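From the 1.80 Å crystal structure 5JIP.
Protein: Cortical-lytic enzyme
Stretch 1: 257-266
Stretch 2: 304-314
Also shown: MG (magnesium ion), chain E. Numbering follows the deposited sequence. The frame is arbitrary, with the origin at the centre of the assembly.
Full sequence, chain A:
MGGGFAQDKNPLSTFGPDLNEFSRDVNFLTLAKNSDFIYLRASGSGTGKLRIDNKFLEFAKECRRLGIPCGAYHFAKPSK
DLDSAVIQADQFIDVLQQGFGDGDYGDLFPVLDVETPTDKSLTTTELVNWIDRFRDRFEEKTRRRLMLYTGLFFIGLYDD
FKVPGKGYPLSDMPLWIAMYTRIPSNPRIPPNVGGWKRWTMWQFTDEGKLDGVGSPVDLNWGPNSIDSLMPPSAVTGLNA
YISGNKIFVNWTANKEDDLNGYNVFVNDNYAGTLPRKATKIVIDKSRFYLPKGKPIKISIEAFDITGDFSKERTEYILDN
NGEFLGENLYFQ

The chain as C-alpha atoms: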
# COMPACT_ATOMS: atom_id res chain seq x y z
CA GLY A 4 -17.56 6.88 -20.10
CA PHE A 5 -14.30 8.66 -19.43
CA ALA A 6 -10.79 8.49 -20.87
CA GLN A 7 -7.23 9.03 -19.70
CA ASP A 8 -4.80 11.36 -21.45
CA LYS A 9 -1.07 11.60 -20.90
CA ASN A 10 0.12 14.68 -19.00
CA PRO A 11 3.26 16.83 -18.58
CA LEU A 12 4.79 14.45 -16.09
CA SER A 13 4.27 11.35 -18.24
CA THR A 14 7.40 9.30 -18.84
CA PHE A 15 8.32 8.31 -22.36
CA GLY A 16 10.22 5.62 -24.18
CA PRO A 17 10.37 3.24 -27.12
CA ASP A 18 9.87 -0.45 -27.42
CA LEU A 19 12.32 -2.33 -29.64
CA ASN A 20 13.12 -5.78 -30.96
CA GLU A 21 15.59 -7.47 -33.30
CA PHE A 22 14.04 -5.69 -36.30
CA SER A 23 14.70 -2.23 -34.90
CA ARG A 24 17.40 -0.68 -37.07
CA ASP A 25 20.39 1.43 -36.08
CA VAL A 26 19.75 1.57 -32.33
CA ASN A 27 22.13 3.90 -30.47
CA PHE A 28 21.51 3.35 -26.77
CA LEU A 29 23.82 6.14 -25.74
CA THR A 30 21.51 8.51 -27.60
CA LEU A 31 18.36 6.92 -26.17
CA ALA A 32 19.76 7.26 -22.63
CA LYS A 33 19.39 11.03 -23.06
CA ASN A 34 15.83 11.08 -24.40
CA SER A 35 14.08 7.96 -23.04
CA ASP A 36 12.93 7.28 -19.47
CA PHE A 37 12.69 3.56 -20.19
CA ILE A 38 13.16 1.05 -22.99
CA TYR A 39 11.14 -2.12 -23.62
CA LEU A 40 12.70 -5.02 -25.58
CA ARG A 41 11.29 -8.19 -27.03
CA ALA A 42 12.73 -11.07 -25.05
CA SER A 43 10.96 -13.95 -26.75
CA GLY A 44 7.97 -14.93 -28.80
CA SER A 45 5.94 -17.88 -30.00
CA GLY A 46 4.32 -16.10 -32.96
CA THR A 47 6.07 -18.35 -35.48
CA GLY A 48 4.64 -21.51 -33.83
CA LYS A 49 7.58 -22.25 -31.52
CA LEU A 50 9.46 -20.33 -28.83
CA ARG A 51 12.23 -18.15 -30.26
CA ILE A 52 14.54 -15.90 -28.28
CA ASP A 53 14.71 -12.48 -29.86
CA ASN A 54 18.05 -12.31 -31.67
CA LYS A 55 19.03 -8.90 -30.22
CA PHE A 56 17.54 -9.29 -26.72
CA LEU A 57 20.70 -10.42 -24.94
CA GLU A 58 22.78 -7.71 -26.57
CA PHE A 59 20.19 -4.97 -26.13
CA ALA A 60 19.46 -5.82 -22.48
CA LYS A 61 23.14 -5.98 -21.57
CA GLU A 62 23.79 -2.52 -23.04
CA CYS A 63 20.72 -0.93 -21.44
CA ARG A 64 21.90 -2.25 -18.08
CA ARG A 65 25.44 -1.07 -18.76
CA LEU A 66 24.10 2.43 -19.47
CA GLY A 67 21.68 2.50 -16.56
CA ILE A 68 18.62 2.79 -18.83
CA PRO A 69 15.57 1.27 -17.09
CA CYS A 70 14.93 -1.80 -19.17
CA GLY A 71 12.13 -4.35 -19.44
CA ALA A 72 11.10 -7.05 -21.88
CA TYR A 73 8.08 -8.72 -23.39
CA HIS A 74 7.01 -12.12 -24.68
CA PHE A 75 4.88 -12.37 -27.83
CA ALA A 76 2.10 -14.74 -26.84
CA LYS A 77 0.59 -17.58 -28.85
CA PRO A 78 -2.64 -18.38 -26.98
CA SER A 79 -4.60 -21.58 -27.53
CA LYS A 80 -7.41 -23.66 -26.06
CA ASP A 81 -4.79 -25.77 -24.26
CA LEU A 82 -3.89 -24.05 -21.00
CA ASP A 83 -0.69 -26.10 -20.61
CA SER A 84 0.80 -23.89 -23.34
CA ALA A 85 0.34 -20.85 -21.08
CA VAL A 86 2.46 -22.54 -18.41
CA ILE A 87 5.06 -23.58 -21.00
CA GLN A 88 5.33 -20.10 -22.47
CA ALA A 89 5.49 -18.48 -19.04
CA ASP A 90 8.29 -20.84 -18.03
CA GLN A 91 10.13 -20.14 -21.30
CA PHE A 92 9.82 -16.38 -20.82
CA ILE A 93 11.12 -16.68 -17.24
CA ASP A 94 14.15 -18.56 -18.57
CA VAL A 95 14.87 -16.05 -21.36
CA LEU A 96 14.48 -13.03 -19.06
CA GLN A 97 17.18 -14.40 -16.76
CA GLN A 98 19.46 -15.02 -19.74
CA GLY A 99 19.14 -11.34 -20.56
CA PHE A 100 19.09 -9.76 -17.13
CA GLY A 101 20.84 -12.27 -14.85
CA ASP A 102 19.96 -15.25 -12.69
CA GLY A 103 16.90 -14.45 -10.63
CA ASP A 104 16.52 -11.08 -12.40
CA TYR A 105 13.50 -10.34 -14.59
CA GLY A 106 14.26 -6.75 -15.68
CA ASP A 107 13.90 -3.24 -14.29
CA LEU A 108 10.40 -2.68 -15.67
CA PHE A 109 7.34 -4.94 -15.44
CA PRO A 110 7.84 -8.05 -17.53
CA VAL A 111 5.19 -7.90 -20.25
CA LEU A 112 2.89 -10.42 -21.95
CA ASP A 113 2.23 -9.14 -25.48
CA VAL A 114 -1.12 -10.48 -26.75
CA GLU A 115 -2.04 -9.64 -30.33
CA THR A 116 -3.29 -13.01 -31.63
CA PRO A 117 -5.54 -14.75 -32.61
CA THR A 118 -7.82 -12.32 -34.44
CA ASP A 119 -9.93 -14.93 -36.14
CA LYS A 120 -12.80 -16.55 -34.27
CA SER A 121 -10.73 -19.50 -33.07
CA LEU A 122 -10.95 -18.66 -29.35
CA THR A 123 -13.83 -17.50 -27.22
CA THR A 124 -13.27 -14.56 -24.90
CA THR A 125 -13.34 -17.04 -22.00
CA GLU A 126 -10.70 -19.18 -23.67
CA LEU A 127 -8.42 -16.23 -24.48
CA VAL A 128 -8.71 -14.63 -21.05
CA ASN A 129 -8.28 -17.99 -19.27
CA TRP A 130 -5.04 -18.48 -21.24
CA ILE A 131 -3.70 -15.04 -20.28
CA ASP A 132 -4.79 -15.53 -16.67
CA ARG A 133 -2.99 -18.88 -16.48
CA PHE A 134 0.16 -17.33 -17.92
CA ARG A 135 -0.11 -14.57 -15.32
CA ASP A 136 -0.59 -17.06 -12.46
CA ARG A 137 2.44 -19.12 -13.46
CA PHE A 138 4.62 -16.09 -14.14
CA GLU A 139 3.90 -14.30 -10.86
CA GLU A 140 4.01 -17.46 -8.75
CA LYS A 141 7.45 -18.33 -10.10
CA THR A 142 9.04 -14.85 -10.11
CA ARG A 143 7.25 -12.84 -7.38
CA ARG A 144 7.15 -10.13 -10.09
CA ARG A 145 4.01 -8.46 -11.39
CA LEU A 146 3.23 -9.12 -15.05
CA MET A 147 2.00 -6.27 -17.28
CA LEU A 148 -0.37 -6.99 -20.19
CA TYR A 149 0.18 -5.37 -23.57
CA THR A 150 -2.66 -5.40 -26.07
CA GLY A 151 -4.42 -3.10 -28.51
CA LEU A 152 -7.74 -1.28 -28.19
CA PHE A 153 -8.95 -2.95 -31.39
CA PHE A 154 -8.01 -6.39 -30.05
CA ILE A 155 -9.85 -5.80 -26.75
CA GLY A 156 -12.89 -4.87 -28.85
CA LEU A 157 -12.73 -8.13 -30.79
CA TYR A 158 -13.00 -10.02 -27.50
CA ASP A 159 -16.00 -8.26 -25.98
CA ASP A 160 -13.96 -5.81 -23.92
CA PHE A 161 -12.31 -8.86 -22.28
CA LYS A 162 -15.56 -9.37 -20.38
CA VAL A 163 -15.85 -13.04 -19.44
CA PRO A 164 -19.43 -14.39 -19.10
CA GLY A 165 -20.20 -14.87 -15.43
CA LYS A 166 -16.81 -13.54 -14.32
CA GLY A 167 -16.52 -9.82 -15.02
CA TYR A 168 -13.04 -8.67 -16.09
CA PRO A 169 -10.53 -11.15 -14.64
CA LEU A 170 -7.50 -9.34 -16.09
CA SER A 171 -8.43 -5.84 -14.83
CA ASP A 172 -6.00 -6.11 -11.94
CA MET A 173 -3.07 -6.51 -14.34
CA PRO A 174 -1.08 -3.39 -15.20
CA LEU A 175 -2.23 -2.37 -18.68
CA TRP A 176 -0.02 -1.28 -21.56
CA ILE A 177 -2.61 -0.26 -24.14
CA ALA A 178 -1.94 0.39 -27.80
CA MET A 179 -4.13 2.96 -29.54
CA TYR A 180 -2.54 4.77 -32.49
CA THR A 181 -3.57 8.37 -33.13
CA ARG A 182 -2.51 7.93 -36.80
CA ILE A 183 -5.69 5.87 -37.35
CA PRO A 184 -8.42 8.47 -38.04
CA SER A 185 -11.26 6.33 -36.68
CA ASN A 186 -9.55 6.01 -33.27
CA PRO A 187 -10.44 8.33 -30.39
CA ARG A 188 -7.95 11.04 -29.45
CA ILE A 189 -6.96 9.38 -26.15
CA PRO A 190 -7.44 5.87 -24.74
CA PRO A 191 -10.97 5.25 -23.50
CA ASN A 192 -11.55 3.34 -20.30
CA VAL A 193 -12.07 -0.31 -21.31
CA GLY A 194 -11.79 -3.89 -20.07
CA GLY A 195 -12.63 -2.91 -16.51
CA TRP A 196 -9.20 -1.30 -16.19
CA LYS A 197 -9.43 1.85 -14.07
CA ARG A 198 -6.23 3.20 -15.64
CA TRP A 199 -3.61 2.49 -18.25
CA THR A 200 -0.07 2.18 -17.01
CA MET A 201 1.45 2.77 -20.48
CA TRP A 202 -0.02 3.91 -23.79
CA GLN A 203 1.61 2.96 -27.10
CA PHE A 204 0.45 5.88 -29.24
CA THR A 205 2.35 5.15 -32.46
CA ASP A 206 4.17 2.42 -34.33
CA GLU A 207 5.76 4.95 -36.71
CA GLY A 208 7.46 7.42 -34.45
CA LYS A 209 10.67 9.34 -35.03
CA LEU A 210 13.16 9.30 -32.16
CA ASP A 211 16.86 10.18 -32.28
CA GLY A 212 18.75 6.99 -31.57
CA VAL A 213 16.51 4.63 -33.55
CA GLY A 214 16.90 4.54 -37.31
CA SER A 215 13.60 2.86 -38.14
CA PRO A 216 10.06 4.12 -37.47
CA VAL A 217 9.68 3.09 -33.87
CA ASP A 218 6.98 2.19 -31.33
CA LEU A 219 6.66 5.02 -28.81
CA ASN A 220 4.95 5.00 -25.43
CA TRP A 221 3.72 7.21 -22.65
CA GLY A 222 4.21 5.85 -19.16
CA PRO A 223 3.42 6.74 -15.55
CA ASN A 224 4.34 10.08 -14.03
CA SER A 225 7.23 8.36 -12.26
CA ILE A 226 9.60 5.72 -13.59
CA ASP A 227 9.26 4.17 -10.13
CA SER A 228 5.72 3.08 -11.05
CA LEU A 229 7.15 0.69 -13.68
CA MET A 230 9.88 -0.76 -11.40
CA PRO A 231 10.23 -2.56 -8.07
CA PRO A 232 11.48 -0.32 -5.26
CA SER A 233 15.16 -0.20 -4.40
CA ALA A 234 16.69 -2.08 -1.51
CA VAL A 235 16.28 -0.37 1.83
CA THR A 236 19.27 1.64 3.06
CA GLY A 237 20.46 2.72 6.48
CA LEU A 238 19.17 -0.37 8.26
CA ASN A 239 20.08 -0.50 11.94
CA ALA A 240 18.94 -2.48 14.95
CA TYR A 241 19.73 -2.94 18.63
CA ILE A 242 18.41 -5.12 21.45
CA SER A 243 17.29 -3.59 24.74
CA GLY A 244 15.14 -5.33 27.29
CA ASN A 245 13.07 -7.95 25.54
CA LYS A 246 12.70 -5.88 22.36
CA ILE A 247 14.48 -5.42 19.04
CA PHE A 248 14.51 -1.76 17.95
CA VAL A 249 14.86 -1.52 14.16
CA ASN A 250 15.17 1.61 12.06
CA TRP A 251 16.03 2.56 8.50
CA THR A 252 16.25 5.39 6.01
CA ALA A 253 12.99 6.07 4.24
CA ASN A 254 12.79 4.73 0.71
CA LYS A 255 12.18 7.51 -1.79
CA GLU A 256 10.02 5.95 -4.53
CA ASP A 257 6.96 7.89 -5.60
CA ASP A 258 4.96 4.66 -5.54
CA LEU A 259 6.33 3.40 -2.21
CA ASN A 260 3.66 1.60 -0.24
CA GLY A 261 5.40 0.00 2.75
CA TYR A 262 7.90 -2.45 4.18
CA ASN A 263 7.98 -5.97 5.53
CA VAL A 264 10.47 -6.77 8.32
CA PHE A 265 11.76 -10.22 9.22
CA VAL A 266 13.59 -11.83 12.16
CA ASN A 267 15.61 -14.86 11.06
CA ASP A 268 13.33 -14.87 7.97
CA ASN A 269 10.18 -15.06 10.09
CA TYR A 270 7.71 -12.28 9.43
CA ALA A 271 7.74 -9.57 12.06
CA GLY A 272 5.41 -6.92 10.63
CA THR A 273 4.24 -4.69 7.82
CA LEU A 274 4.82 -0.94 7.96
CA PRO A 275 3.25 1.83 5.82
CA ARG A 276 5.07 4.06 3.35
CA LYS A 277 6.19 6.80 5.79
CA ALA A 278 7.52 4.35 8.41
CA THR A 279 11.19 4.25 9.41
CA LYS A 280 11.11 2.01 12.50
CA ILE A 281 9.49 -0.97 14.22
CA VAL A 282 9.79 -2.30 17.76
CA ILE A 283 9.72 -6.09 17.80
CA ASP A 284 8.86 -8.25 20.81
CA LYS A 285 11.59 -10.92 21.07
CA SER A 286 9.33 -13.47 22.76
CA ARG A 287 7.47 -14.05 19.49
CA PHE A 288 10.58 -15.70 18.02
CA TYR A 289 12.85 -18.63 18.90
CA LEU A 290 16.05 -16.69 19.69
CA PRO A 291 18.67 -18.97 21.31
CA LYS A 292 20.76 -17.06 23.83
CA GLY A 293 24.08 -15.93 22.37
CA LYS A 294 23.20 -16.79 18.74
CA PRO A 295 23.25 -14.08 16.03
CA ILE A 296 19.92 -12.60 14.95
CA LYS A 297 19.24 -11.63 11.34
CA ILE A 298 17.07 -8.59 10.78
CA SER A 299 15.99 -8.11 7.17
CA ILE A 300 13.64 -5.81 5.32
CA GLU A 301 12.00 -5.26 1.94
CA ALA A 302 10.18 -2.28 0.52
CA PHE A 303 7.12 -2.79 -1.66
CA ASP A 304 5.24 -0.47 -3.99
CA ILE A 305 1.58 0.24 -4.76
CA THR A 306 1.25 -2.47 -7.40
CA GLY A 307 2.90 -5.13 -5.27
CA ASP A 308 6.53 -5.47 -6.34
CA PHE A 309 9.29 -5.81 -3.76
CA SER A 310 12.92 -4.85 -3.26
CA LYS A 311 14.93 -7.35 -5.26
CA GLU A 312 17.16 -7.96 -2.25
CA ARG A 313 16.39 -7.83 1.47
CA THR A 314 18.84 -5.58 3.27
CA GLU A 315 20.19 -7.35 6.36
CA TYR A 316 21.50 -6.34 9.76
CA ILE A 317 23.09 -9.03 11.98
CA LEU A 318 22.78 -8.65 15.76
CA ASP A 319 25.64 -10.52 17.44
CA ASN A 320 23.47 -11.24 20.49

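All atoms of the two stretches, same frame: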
# COMPACT_ATOMS: atom_id res chain seq x y z
N ASP A 257 8.25 7.22 -5.55
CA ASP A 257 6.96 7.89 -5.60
C ASP A 257 5.82 6.92 -5.37
O ASP A 257 4.77 7.33 -4.88
CB ASP A 257 6.78 8.59 -6.96
CG ASP A 257 7.87 9.60 -7.22
OD1 ASP A 257 8.06 10.46 -6.34
OD2 ASP A 257 8.57 9.50 -8.26
N ASP A 258 6.01 5.65 -5.70
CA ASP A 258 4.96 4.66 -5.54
C ASP A 258 5.21 3.76 -4.34
O ASP A 258 4.64 2.66 -4.28
CB ASP A 258 4.84 3.81 -6.82
CG ASP A 258 6.09 3.00 -7.10
OD1 ASP A 258 7.18 3.35 -6.56
OD2 ASP A 258 6.02 2.03 -7.90
N LEU A 259 6.07 4.18 -3.41
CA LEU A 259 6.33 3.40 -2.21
C LEU A 259 5.03 3.16 -1.45
O LEU A 259 4.19 4.06 -1.30
CB LEU A 259 7.32 4.12 -1.33
CG LEU A 259 7.73 3.40 -0.06
CD1 LEU A 259 8.55 2.18 -0.36
CD2 LEU A 259 8.47 4.38 0.81
N ASN A 260 4.85 1.94 -0.98
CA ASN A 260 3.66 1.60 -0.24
C ASN A 260 3.91 0.98 1.12
O ASN A 260 2.98 0.95 1.92
CB ASN A 260 2.77 0.68 -1.06
CG ASN A 260 1.33 1.05 -0.92
OD1 ASN A 260 1.01 2.12 -0.40
ND2 ASN A 260 0.43 0.17 -1.39
N GLY A 261 5.12 0.50 1.42
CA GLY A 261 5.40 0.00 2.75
C GLY A 261 6.62 -0.90 2.77
O GLY A 261 7.36 -0.99 1.80
N TYR A 262 6.77 -1.59 3.89
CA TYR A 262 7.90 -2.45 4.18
C TYR A 262 7.41 -3.67 4.94
O TYR A 262 6.47 -3.58 5.74
CB TYR A 262 8.97 -1.77 5.04
CG TYR A 262 9.38 -0.40 4.60
CD1 TYR A 262 8.64 0.72 4.98
CD2 TYR A 262 10.55 -0.20 3.87
CE1 TYR A 262 9.02 1.98 4.58
CE2 TYR A 262 10.94 1.04 3.48
CZ TYR A 262 10.20 2.14 3.85
OH TYR A 262 10.63 3.37 3.45
N ASN A 263 8.07 -4.79 4.69
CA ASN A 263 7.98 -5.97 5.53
C ASN A 263 9.34 -6.19 6.20
O ASN A 263 10.38 -6.12 5.55
CB ASN A 263 7.63 -7.22 4.73
CG ASN A 263 6.22 -7.18 4.17
OD1 ASN A 263 5.28 -6.69 4.83
ND2 ASN A 263 6.06 -7.63 2.93
N VAL A 264 9.29 -6.52 7.50
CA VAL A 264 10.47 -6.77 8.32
C VAL A 264 10.44 -8.20 8.81
O VAL A 264 9.37 -8.74 9.14
CB VAL A 264 10.55 -5.79 9.50
CG1 VAL A 264 11.72 -6.12 10.41
CG2 VAL A 264 10.66 -4.36 8.97
N PHE A 265 11.62 -8.81 8.88
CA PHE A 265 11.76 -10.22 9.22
C PHE A 265 12.84 -10.42 10.27
O PHE A 265 13.87 -9.72 10.26
CB PHE A 265 12.11 -11.03 8.00
CG PHE A 265 11.09 -10.92 6.88
CD1 PHE A 265 11.16 -9.88 5.96
CD2 PHE A 265 10.08 -11.86 6.76
CE1 PHE A 265 10.22 -9.78 4.93
CE2 PHE A 265 9.12 -11.77 5.74
CZ PHE A 265 9.20 -10.74 4.82
N VAL A 266 12.61 -11.39 11.16
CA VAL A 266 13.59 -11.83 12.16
C VAL A 266 13.93 -13.29 11.85
O VAL A 266 13.04 -14.16 11.89
CB VAL A 266 13.06 -11.69 13.59
CG1 VAL A 266 14.08 -12.28 14.58
CG2 VAL A 266 12.74 -10.24 13.93
N ASP A 304 5.87 -1.62 -3.37
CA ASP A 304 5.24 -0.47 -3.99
C ASP A 304 3.74 -0.73 -4.21
O ASP A 304 3.22 -1.79 -3.87
CB ASP A 304 5.97 -0.07 -5.28
CG ASP A 304 5.93 -1.14 -6.37
OD1 ASP A 304 5.12 -2.08 -6.30
OD2 ASP A 304 6.73 -1.00 -7.32
N ILE A 305 3.04 0.28 -4.72
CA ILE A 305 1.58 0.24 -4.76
C ILE A 305 1.06 -0.95 -5.55
O ILE A 305 0.02 -1.51 -5.20
CB ILE A 305 1.05 1.57 -5.32
CG1 ILE A 305 1.34 2.66 -4.30
CG2 ILE A 305 -0.46 1.48 -5.60
CD1 ILE A 305 1.04 4.08 -4.82
N THR A 306 1.76 -1.37 -6.60
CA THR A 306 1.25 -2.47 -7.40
C THR A 306 1.86 -3.80 -6.99
O THR A 306 1.63 -4.80 -7.66
CB THR A 306 1.44 -2.17 -8.90
OG1 THR A 306 2.73 -1.63 -9.16
CG2 THR A 306 0.40 -1.14 -9.34
N GLY A 307 2.59 -3.86 -5.88
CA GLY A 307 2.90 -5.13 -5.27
C GLY A 307 4.21 -5.77 -5.67
O GLY A 307 4.35 -7.00 -5.51
N ASP A 308 5.17 -5.01 -6.20
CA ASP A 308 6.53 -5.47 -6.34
C ASP A 308 7.38 -5.10 -5.13
O ASP A 308 7.13 -4.10 -4.44
CB ASP A 308 7.18 -4.90 -7.61
CG ASP A 308 6.73 -5.64 -8.87
OD1 ASP A 308 6.81 -6.87 -8.89
OD2 ASP A 308 6.28 -4.97 -9.82
N PHE A 309 8.41 -5.90 -4.91
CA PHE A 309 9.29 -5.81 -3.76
C PHE A 309 10.73 -5.48 -4.16
O PHE A 309 11.15 -5.75 -5.28
CB PHE A 309 9.30 -7.13 -3.00
CG PHE A 309 7.94 -7.60 -2.66
CD1 PHE A 309 7.22 -8.35 -3.57
CD2 PHE A 309 7.35 -7.27 -1.46
CE1 PHE A 309 5.93 -8.79 -3.27
CE2 PHE A 309 6.06 -7.68 -1.18
CZ PHE A 309 5.36 -8.44 -2.09
N SER A 310 11.46 -4.93 -3.19
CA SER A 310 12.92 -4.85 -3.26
C SER A 310 13.47 -6.17 -3.75
O SER A 310 13.11 -7.23 -3.24
CB SER A 310 13.51 -4.54 -1.87
OG SER A 310 12.97 -3.36 -1.30
N LYS A 311 14.36 -6.11 -4.74
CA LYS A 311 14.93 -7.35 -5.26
C LYS A 311 15.66 -8.11 -4.17
O LYS A 311 15.56 -9.34 -4.08
CB LYS A 311 15.87 -7.05 -6.43
CG LYS A 311 16.38 -8.31 -7.13
CD LYS A 311 17.31 -7.95 -8.31
CE LYS A 311 17.79 -9.19 -9.06
NZ LYS A 311 18.85 -9.88 -8.30
N GLU A 312 16.40 -7.39 -3.34
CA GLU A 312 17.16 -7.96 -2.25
C GLU A 312 16.65 -7.42 -0.92
O GLU A 312 16.23 -6.26 -0.82
CB GLU A 312 18.67 -7.65 -2.39
CG GLU A 312 19.28 -7.99 -3.78
CD GLU A 312 19.25 -9.48 -4.13
OE1 GLU A 312 18.95 -10.33 -3.26
OE2 GLU A 312 19.54 -9.82 -5.31
N ARG A 313 16.70 -8.26 0.10
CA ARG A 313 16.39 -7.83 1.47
C ARG A 313 17.67 -7.38 2.16
O ARG A 313 18.56 -8.19 2.42
CB ARG A 313 15.73 -8.96 2.24
CG ARG A 313 14.36 -9.29 1.73
CD ARG A 313 13.72 -10.31 2.61
NE ARG A 313 12.37 -10.61 2.15
CZ ARG A 313 11.67 -11.66 2.55
NH1 ARG A 313 12.18 -12.49 3.45
NH2 ARG A 313 10.45 -11.86 2.06
N THR A 314 17.74 -6.10 2.48
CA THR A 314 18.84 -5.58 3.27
C THR A 314 18.83 -6.24 4.64
O THR A 314 17.77 -6.45 5.24
CB THR A 314 18.72 -4.07 3.40
OG1 THR A 314 18.71 -3.46 2.10
CG2 THR A 314 19.87 -3.49 4.23
MG MG E . 7.36 0.61 -8.48
O HOH W 1 3.41 0.85 -8.09
O HOH W 2 8.79 1.34 -7.08
O HOH W 3 0.74 -2.20 -2.19
O HOH W 4 5.98 -0.26 -9.81

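A magnesium ion joins the two stretches. MG is bound by Asp258 OD2 at 2.0 Å and by Asp304 OD2 at 2.1 Å. Water 2 and water 4 also bind it, each with its oxygen 2.1 Å from MG, and two further ligands come from elsewhere in the structure. The shared cation accounts for the close approach of two acidic oxygens, Asp258 OD2 and Asp304 OD2, at 3.2 Å; this pair is not a hydrogen bond. Water 2 also donates to Asp258 OD1.

The backbones meet beside the metal. Leu259 and Asp304 form an antiparallel, non-hydrogen-bonded bridge, with their CA atoms 4.4 Å apart. Next to it, Ile305 N donates to Asp258 O at 2.9 Å. Asp304 opens a type I turn, closed by Gly307 N to Asp304 O at 3.0 Å. Asp304 OD1 accepts from Asp308 N at 2.9 Å, so one side chain serves both metal and loop.

Asn260 packs against the start of this turn: its CG lies 3.7 Å from Ile305 CG1. Water 3 accepts from Asn260 ND2 and lies within hydrogen-bonding reach of Asp304 O.

A separate contact lies farther along. The Arg313 guanidinium stacks flat on Phe265, with planes at 14°. Arg313 CZ sits over the ring face, a cation-pi arrangement.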